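PDB 3MZK: COPII coat assembly protein SEC16 from Saccharomyces cerevisiae, which helps initiate assembly of the COPII coat for transport vesicles leaving the endoplasmic reticulum, takes part in cargo selection and is also involved in autophagy. Local coordinates for residues 278-281 and 282-286; 249-252 and 253-256. All coordinates share one frame; numbering follows the deposited sequence.

Contact 1. Residues 278-281 and 282-286; sequences LEFL and IEFGI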
ATOM      1  N   LEU B 278       3.472 -15.862   1.783  1.00 54.79           N
ATOM      2  CA  LEU B 278       4.066 -16.297   0.533  1.00 62.74           C
ATOM      3  C   LEU B 278       5.589 -16.375   0.650  1.00 66.68           C
ATOM      4  O   LEU B 278       6.180 -17.366   0.235  1.00 72.85           O
ATOM      5  CB  LEU B 278       3.645 -15.391  -0.627  1.00 70.78           C
ATOM      6  CG  LEU B 278       4.081 -15.907  -2.001  1.00 68.40           C
ATOM      7  CD1 LEU B 278       3.686 -17.370  -2.164  1.00 60.18           C
ATOM      8  CD2 LEU B 278       3.503 -15.061  -3.123  1.00 65.29           C
ATOM      9  N   GLU B 279       6.223 -15.346   1.215  1.00 61.19           N
ATOM     10  CA  GLU B 279       7.669 -15.389   1.433  1.00 49.90           C
ATOM     11  C   GLU B 279       8.047 -16.632   2.226  1.00 61.53           C
ATOM     12  O   GLU B 279       8.975 -17.355   1.866  1.00 67.97           O
ATOM     13  CB  GLU B 279       8.169 -14.162   2.189  1.00 52.61           C
ATOM     14  CG  GLU B 279       7.863 -12.821   1.552  1.00 94.68           C
ATOM     15  CD  GLU B 279       8.330 -11.660   2.420  1.00117.61           C
ATOM     16  OE1 GLU B 279       9.438 -11.763   2.991  1.00123.98           O
ATOM     17  OE2 GLU B 279       7.589 -10.659   2.545  1.00120.69           O
ATOM     18  N   PHE B 280       7.323 -16.874   3.312  1.00 60.00           N
ATOM     19  CA  PHE B 280       7.602 -18.014   4.177  1.00 57.85           C
ATOM     20  C   PHE B 280       7.551 -19.347   3.434  1.00 60.50           C
ATOM     21  O   PHE B 280       8.378 -20.227   3.663  1.00 59.84           O
ATOM     22  CB  PHE B 280       6.632 -18.052   5.357  1.00 52.04           C
ATOM     23  CG  PHE B 280       6.561 -19.385   6.025  1.00 57.90           C
ATOM     24  CD1 PHE B 280       7.577 -19.810   6.857  1.00 63.47           C
ATOM     25  CD2 PHE B 280       5.491 -20.227   5.803  1.00 65.42           C
ATOM     26  CE1 PHE B 280       7.520 -21.047   7.464  1.00 57.29           C
ATOM     27  CE2 PHE B 280       5.432 -21.464   6.405  1.00 53.15           C
ATOM     28  CZ  PHE B 280       6.448 -21.872   7.236  1.00 42.80           C
ATOM     29  N   LEU B 281       6.569 -19.501   2.555  1.00 54.42           N
ATOM     30  CA  LEU B 281       6.397 -20.759   1.841  1.00 45.53           C
ATOM     31  C   LEU B 281       7.556 -21.019   0.884  1.00 56.09           C
ATOM     32  O   LEU B 281       8.086 -22.129   0.815  1.00 61.30           O
ATOM     33  CB  LEU B 281       5.065 -20.781   1.092  1.00 46.54           C
ATOM     34  CG  LEU B 281       3.820 -20.935   1.971  1.00 46.03           C
ATOM     35  CD1 LEU B 281       2.556 -20.937   1.135  1.00 49.60           C
ATOM     36  CD2 LEU B 281       3.920 -22.203   2.779  1.00 38.97           C
ATOM     37  N   ILE B 282       7.956 -19.989   0.151  1.00 51.56           N
ATOM     38  CA  ILE B 282       9.062 -20.122  -0.779  1.00 46.70           C
ATOM     39  C   ILE B 282      10.399 -20.271  -0.049  1.00 59.00           C
ATOM     40  O   ILE B 282      11.156 -21.200  -0.318  1.00 53.78           O
ATOM     41  CB  ILE B 282       9.092 -18.951  -1.751  1.00 50.78           C
ATOM     42  CG1 ILE B 282       7.763 -18.889  -2.506  1.00 48.89           C
ATOM     43  CG2 ILE B 282      10.258 -19.091  -2.709  1.00 62.25           C
ATOM     44  CD1 ILE B 282       7.635 -17.698  -3.422  1.00 43.52           C
ATOM     45  N   GLU B 283      10.684 -19.370   0.885  1.00 63.29           N
ATOM     46  CA  GLU B 283      11.906 -19.465   1.681  1.00 63.89           C
ATOM     47  C   GLU B 283      12.069 -20.834   2.337  1.00 67.69           C
ATOM     48  O   GLU B 283      13.161 -21.401   2.358  1.00 72.43           O
ATOM     49  CB  GLU B 283      11.929 -18.377   2.750  1.00 64.70           C
ATOM     50  CG  GLU B 283      12.274 -17.012   2.205  1.00 77.09           C
ATOM     51  CD  GLU B 283      13.658 -16.981   1.606  1.00 89.23           C
ATOM     52  OE1 GLU B 283      14.599 -17.453   2.278  1.00 94.35           O
ATOM     53  OE2 GLU B 283      13.805 -16.501   0.463  1.00103.76           O
ATOM     54  N   PHE B 284      10.973 -21.356   2.874  1.00 53.67           N
ATOM     55  CA  PHE B 284      10.988 -22.631   3.575  1.00 57.63           C
ATOM     56  C   PHE B 284      11.019 -23.795   2.581  1.00 57.58           C
ATOM     57  O   PHE B 284      11.592 -24.851   2.860  1.00 55.38           O
ATOM     58  CB  PHE B 284       9.765 -22.743   4.492  1.00 56.62           C
ATOM     59  CG  PHE B 284       9.855 -23.856   5.493  1.00 59.85           C
ATOM     60  CD1 PHE B 284       8.710 -24.416   6.027  1.00 66.18           C
ATOM     61  CD2 PHE B 284      11.083 -24.331   5.912  1.00 61.03           C
ATOM     62  CE1 PHE B 284       8.787 -25.440   6.953  1.00 67.26           C
ATOM     63  CE2 PHE B 284      11.166 -25.353   6.833  1.00 60.08           C
ATOM     64  CZ  PHE B 284      10.016 -25.907   7.356  1.00 65.08           C
ATOM     65  N   GLY B 285      10.396 -23.596   1.422  1.00 54.01           N
ATOM     66  CA  GLY B 285      10.435 -24.578   0.353  1.00 57.91           C
ATOM     67  C   GLY B 285      11.820 -24.717  -0.260  1.00 58.53           C
ATOM     68  O   GLY B 285      12.125 -25.721  -0.899  1.00 58.33           O
ATOM     69  N   ILE B 286      12.654 -23.698  -0.070  1.00 58.16           N
ATOM     70  CA  ILE B 286      14.036 -23.730  -0.521  1.00 59.70           C
ATOM     71  C   ILE B 286      14.871 -24.522   0.470  1.00 63.32           C
ATOM     72  O   ILE B 286      15.586 -25.446   0.099  1.00 71.27           O
ATOM     73  CB  ILE B 286      14.618 -22.312  -0.644  1.00 59.91           C
ATOM     74  CG1 ILE B 286      14.130 -21.649  -1.931  1.00 49.65           C
ATOM     75  CG2 ILE B 286      16.134 -22.350  -0.613  1.00 51.22           C
ATOM     76  CD1 ILE B 286      14.376 -20.168  -1.975  1.00 46.93           C
TER

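Contact 2. Residues 249-252 and 253-256; sequences SENW and KSIV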
ATOM      1  N   SER B 249      13.066 -29.489   9.578  1.00 62.53           N
ATOM      2  CA  SER B 249      12.838 -30.417   8.477  1.00 72.18           C
ATOM      3  C   SER B 249      12.030 -31.628   8.935  1.00 67.49           C
ATOM      4  O   SER B 249      11.304 -32.232   8.150  1.00 71.35           O
ATOM      5  CB  SER B 249      14.165 -30.855   7.855  1.00 74.89           C
ATOM      6  OG  SER B 249      14.985 -31.506   8.808  1.00 87.73           O
ATOM      7  N   GLU B 250      12.151 -31.973  10.211  1.00 60.39           N
ATOM      8  CA  GLU B 250      11.425 -33.113  10.753  1.00 62.48           C
ATOM      9  C   GLU B 250       9.966 -32.771  11.055  1.00 68.94           C
ATOM     10  O   GLU B 250       9.101 -33.643  11.011  1.00 62.57           O
ATOM     11  CB  GLU B 250      12.123 -33.654  12.003  1.00 65.69           C
ATOM     12  N   ASN B 251       9.693 -31.502  11.350  1.00 72.65           N
ATOM     13  CA  ASN B 251       8.340 -31.075  11.710  1.00 69.12           C
ATOM     14  C   ASN B 251       7.712 -30.074  10.747  1.00 62.89           C
ATOM     15  O   ASN B 251       6.815 -29.328  11.131  1.00 69.22           O
ATOM     16  CB  ASN B 251       8.319 -30.489  13.123  1.00 69.14           C
ATOM     17  CG  ASN B 251       8.692 -31.504  14.177  1.00 76.30           C
ATOM     18  OD1 ASN B 251       7.830 -32.180  14.737  1.00 76.32           O
ATOM     19  ND2 ASN B 251       9.985 -31.621  14.452  1.00 84.96           N
ATOM     20  N   TRP B 252       8.171 -30.066   9.499  1.00 57.36           N
ATOM     21  CA  TRP B 252       7.716 -29.069   8.534  1.00 59.63           C
ATOM     22  C   TRP B 252       6.205 -29.075   8.351  1.00 68.95           C
ATOM     23  O   TRP B 252       5.598 -28.035   8.111  1.00 81.14           O
ATOM     24  CB  TRP B 252       8.400 -29.264   7.180  1.00 54.36           C
ATOM     25  CG  TRP B 252       7.945 -30.481   6.423  1.00 63.50           C
ATOM     26  CD1 TRP B 252       8.463 -31.741   6.507  1.00 65.77           C
ATOM     27  CD2 TRP B 252       6.888 -30.548   5.457  1.00 66.52           C
ATOM     28  NE1 TRP B 252       7.792 -32.587   5.658  1.00 61.24           N
ATOM     29  CE2 TRP B 252       6.821 -31.880   5.002  1.00 60.63           C
ATOM     30  CE3 TRP B 252       5.990 -29.612   4.937  1.00 60.34           C
ATOM     31  CZ2 TRP B 252       5.896 -32.298   4.054  1.00 59.86           C
ATOM     32  CZ3 TRP B 252       5.070 -30.032   3.994  1.00 59.76           C
ATOM     33  CH2 TRP B 252       5.030 -31.360   3.562  1.00 60.47           C
ATOM     34  N   LYS B 253       5.596 -30.247   8.467  1.00 68.81           N
ATOM     35  CA  LYS B 253       4.159 -30.365   8.263  1.00 63.09           C
ATOM     36  C   LYS B 253       3.338 -29.540   9.259  1.00 61.49           C
ATOM     37  O   LYS B 253       2.437 -28.804   8.862  1.00 52.22           O
ATOM     38  CB  LYS B 253       3.734 -31.830   8.294  1.00 52.01           C
ATOM     39  CG  LYS B 253       3.811 -32.506   6.950  1.00 50.57           C
ATOM     40  CD  LYS B 253       3.289 -33.923   7.032  1.00 60.18           C
ATOM     41  CE  LYS B 253       3.396 -34.645   5.707  1.00 57.13           C
ATOM     42  NZ  LYS B 253       2.970 -36.056   5.859  1.00 57.53           N
ATOM     43  N   SER B 254       3.652 -29.670  10.546  1.00 62.33           N
ATOM     44  CA  SER B 254       2.928 -28.947  11.586  1.00 64.91           C
ATOM     45  C   SER B 254       3.281 -27.465  11.591  1.00 65.67           C
ATOM     46  O   SER B 254       2.471 -26.629  11.984  1.00 64.93           O
ATOM     47  CB  SER B 254       3.199 -29.563  12.961  1.00 78.55           C
ATOM     48  OG  SER B 254       4.590 -29.631  13.223  1.00 90.50           O
ATOM     49  N   ILE B 255       4.496 -27.147  11.155  1.00 66.96           N
ATOM     50  CA  ILE B 255       4.946 -25.761  11.079  1.00 61.65           C
ATOM     51  C   ILE B 255       4.132 -24.975  10.053  1.00 57.74           C
ATOM     52  O   ILE B 255       3.527 -23.958  10.370  1.00 50.92           O
ATOM     53  CB  ILE B 255       6.434 -25.673  10.707  1.00 54.86           C
ATOM     54  CG1 ILE B 255       7.293 -26.327  11.789  1.00 48.78           C
ATOM     55  CG2 ILE B 255       6.842 -24.230  10.502  1.00 44.91           C
ATOM     56  CD1 ILE B 255       8.779 -26.262  11.510  1.00 54.52           C
ATOM     57  N   VAL B 256       4.122 -25.457   8.819  1.00 53.35           N
ATOM     58  CA  VAL B 256       3.341 -24.823   7.771  1.00 51.22           C
ATOM     59  C   VAL B 256       1.867 -24.767   8.167  1.00 52.04           C
ATOM     60  O   VAL B 256       1.196 -23.763   7.945  1.00 52.55           O
ATOM     61  CB  VAL B 256       3.517 -25.558   6.420  1.00 46.36           C
ATOM     62  CG1 VAL B 256       2.648 -24.925   5.342  1.00 39.47           C
ATOM     63  CG2 VAL B 256       4.970 -25.526   6.007  1.00 56.55           C
TER
HETATM   64  O   HOH W   1       6.838 -32.711   9.478  1.00 71.93           O

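Contact 1. Residues 278-281 and 282-286
Four successive i to i+4 hydrogen bonds, from Ile-282 N to Leu-278 O through to Gly-285 N to Leu-281 O, carry 278-281 into 282-286 as one unbroken alpha-helix. The Glu-283 N to Glu-279 O bond is 2.8 Å long. One turn apart on the buried flank, Phe-280 and Phe-284 lie side by side and point the same way. Both have CG anti to the backbone N (chi1 162° and -166°), which swings the rings along the same side of the helix. CZ of Phe-280 comes 3.6 Å from CD1 of Phe-284, while CB of Phe-284 sits over the rim of one face of the Phe-280 ring. The ring planes are inclined by 32°, with their centroids 5.5 Å apart. Elsewhere on the turn, Leu-278 CD1 brushes Ile-282 CD1 at 4.2 Å, a light touch between two methyl ends. Gly-285 takes part through its backbone alone, its N bonding to Leu-281 O and its O accepting from Thr-289 OG1. Glu-279 and Glu-283, partly exposed, keep their carboxylates apart, OE1 of Glu-279 lying 6.9 Å from OE2 of Glu-283. Helix 275-290 packs against several neighbours: Phe-280, Leu-281 and Phe-284 meet helix 252-261, Leu-281 and Phe-284 also reach helix 294-303, Glu-279, Glu-283 and Phe-284 touch helix 231-240, and Ile-282 meets the loop residues Val-313 and Met-314.

Contact 2. Residues 249-252 and 253-256
This is a local contact at the junction of two helices, where Asn-251 leaves helix 242-250 and occupies the N-cap position of helix 252-261. Its carbonyl does the gripping: Asn-251 O accepts the Ile-255 N-H at 3.2 Å and the hydroxyl of Ser-254 OG at 3.1 Å, the latter tilted from the carbonyl plane. Ser-254 suits the place because its short side chain, with OG between the backbone N and the carbonyl carbon (chi1 55°), can turn back to that oxygen. The Asn-251 side chain does not cap the helix; its ND2 bonds to Trp-247 O instead. A water accepts from Lys-253 N and donates to Glu-250 O, bridging the bend. This one-residue bend joins successive helices of the alpha-solenoid formed by the Sec23-binding domain. Lys-253 lays its aliphatic chain obliquely across the Trp-252 indole, with CG 3.6 Å from the centroid of the six-membered ring and only 13° off its normal, a CH-pi contact; beyond, NZ forms a salt bridge with Asp-99. Val-256 CG2 approaches the indole edge, 4.3 Å from Trp-252 CE3, and the broad ring also packs on Ala-296, Thr-299 and Leu-300 of helix 294-303.

Contact 1 lies on helix 275-290, and contact 2 spans the bend from helix 242-250 into helix 252-261, the helix that precedes 275-290 in the chain; their centres lie about 13 Å apart within the Sec23-binding region. Apolar side chains join them directly. Phe-284 packs against two residues of contact 2, its CZ 3.7 Å from Trp-252 CB and its CD1 3.9 Å from Val-256 CG2. The other branch of that valine, CG1, meets Leu-281 CD2 at 3.9 Å, and Phe-280 CZ lies 4.0 Å from Ile-255 CG2. The apolar flank made by Phe-280, Leu-281 and Phe-284 packs along the start of helix 252-261. Leu-300 of helix 294-303 touches Trp-252, Val-256 and Phe-284, bringing a third helix into the same apolar interface.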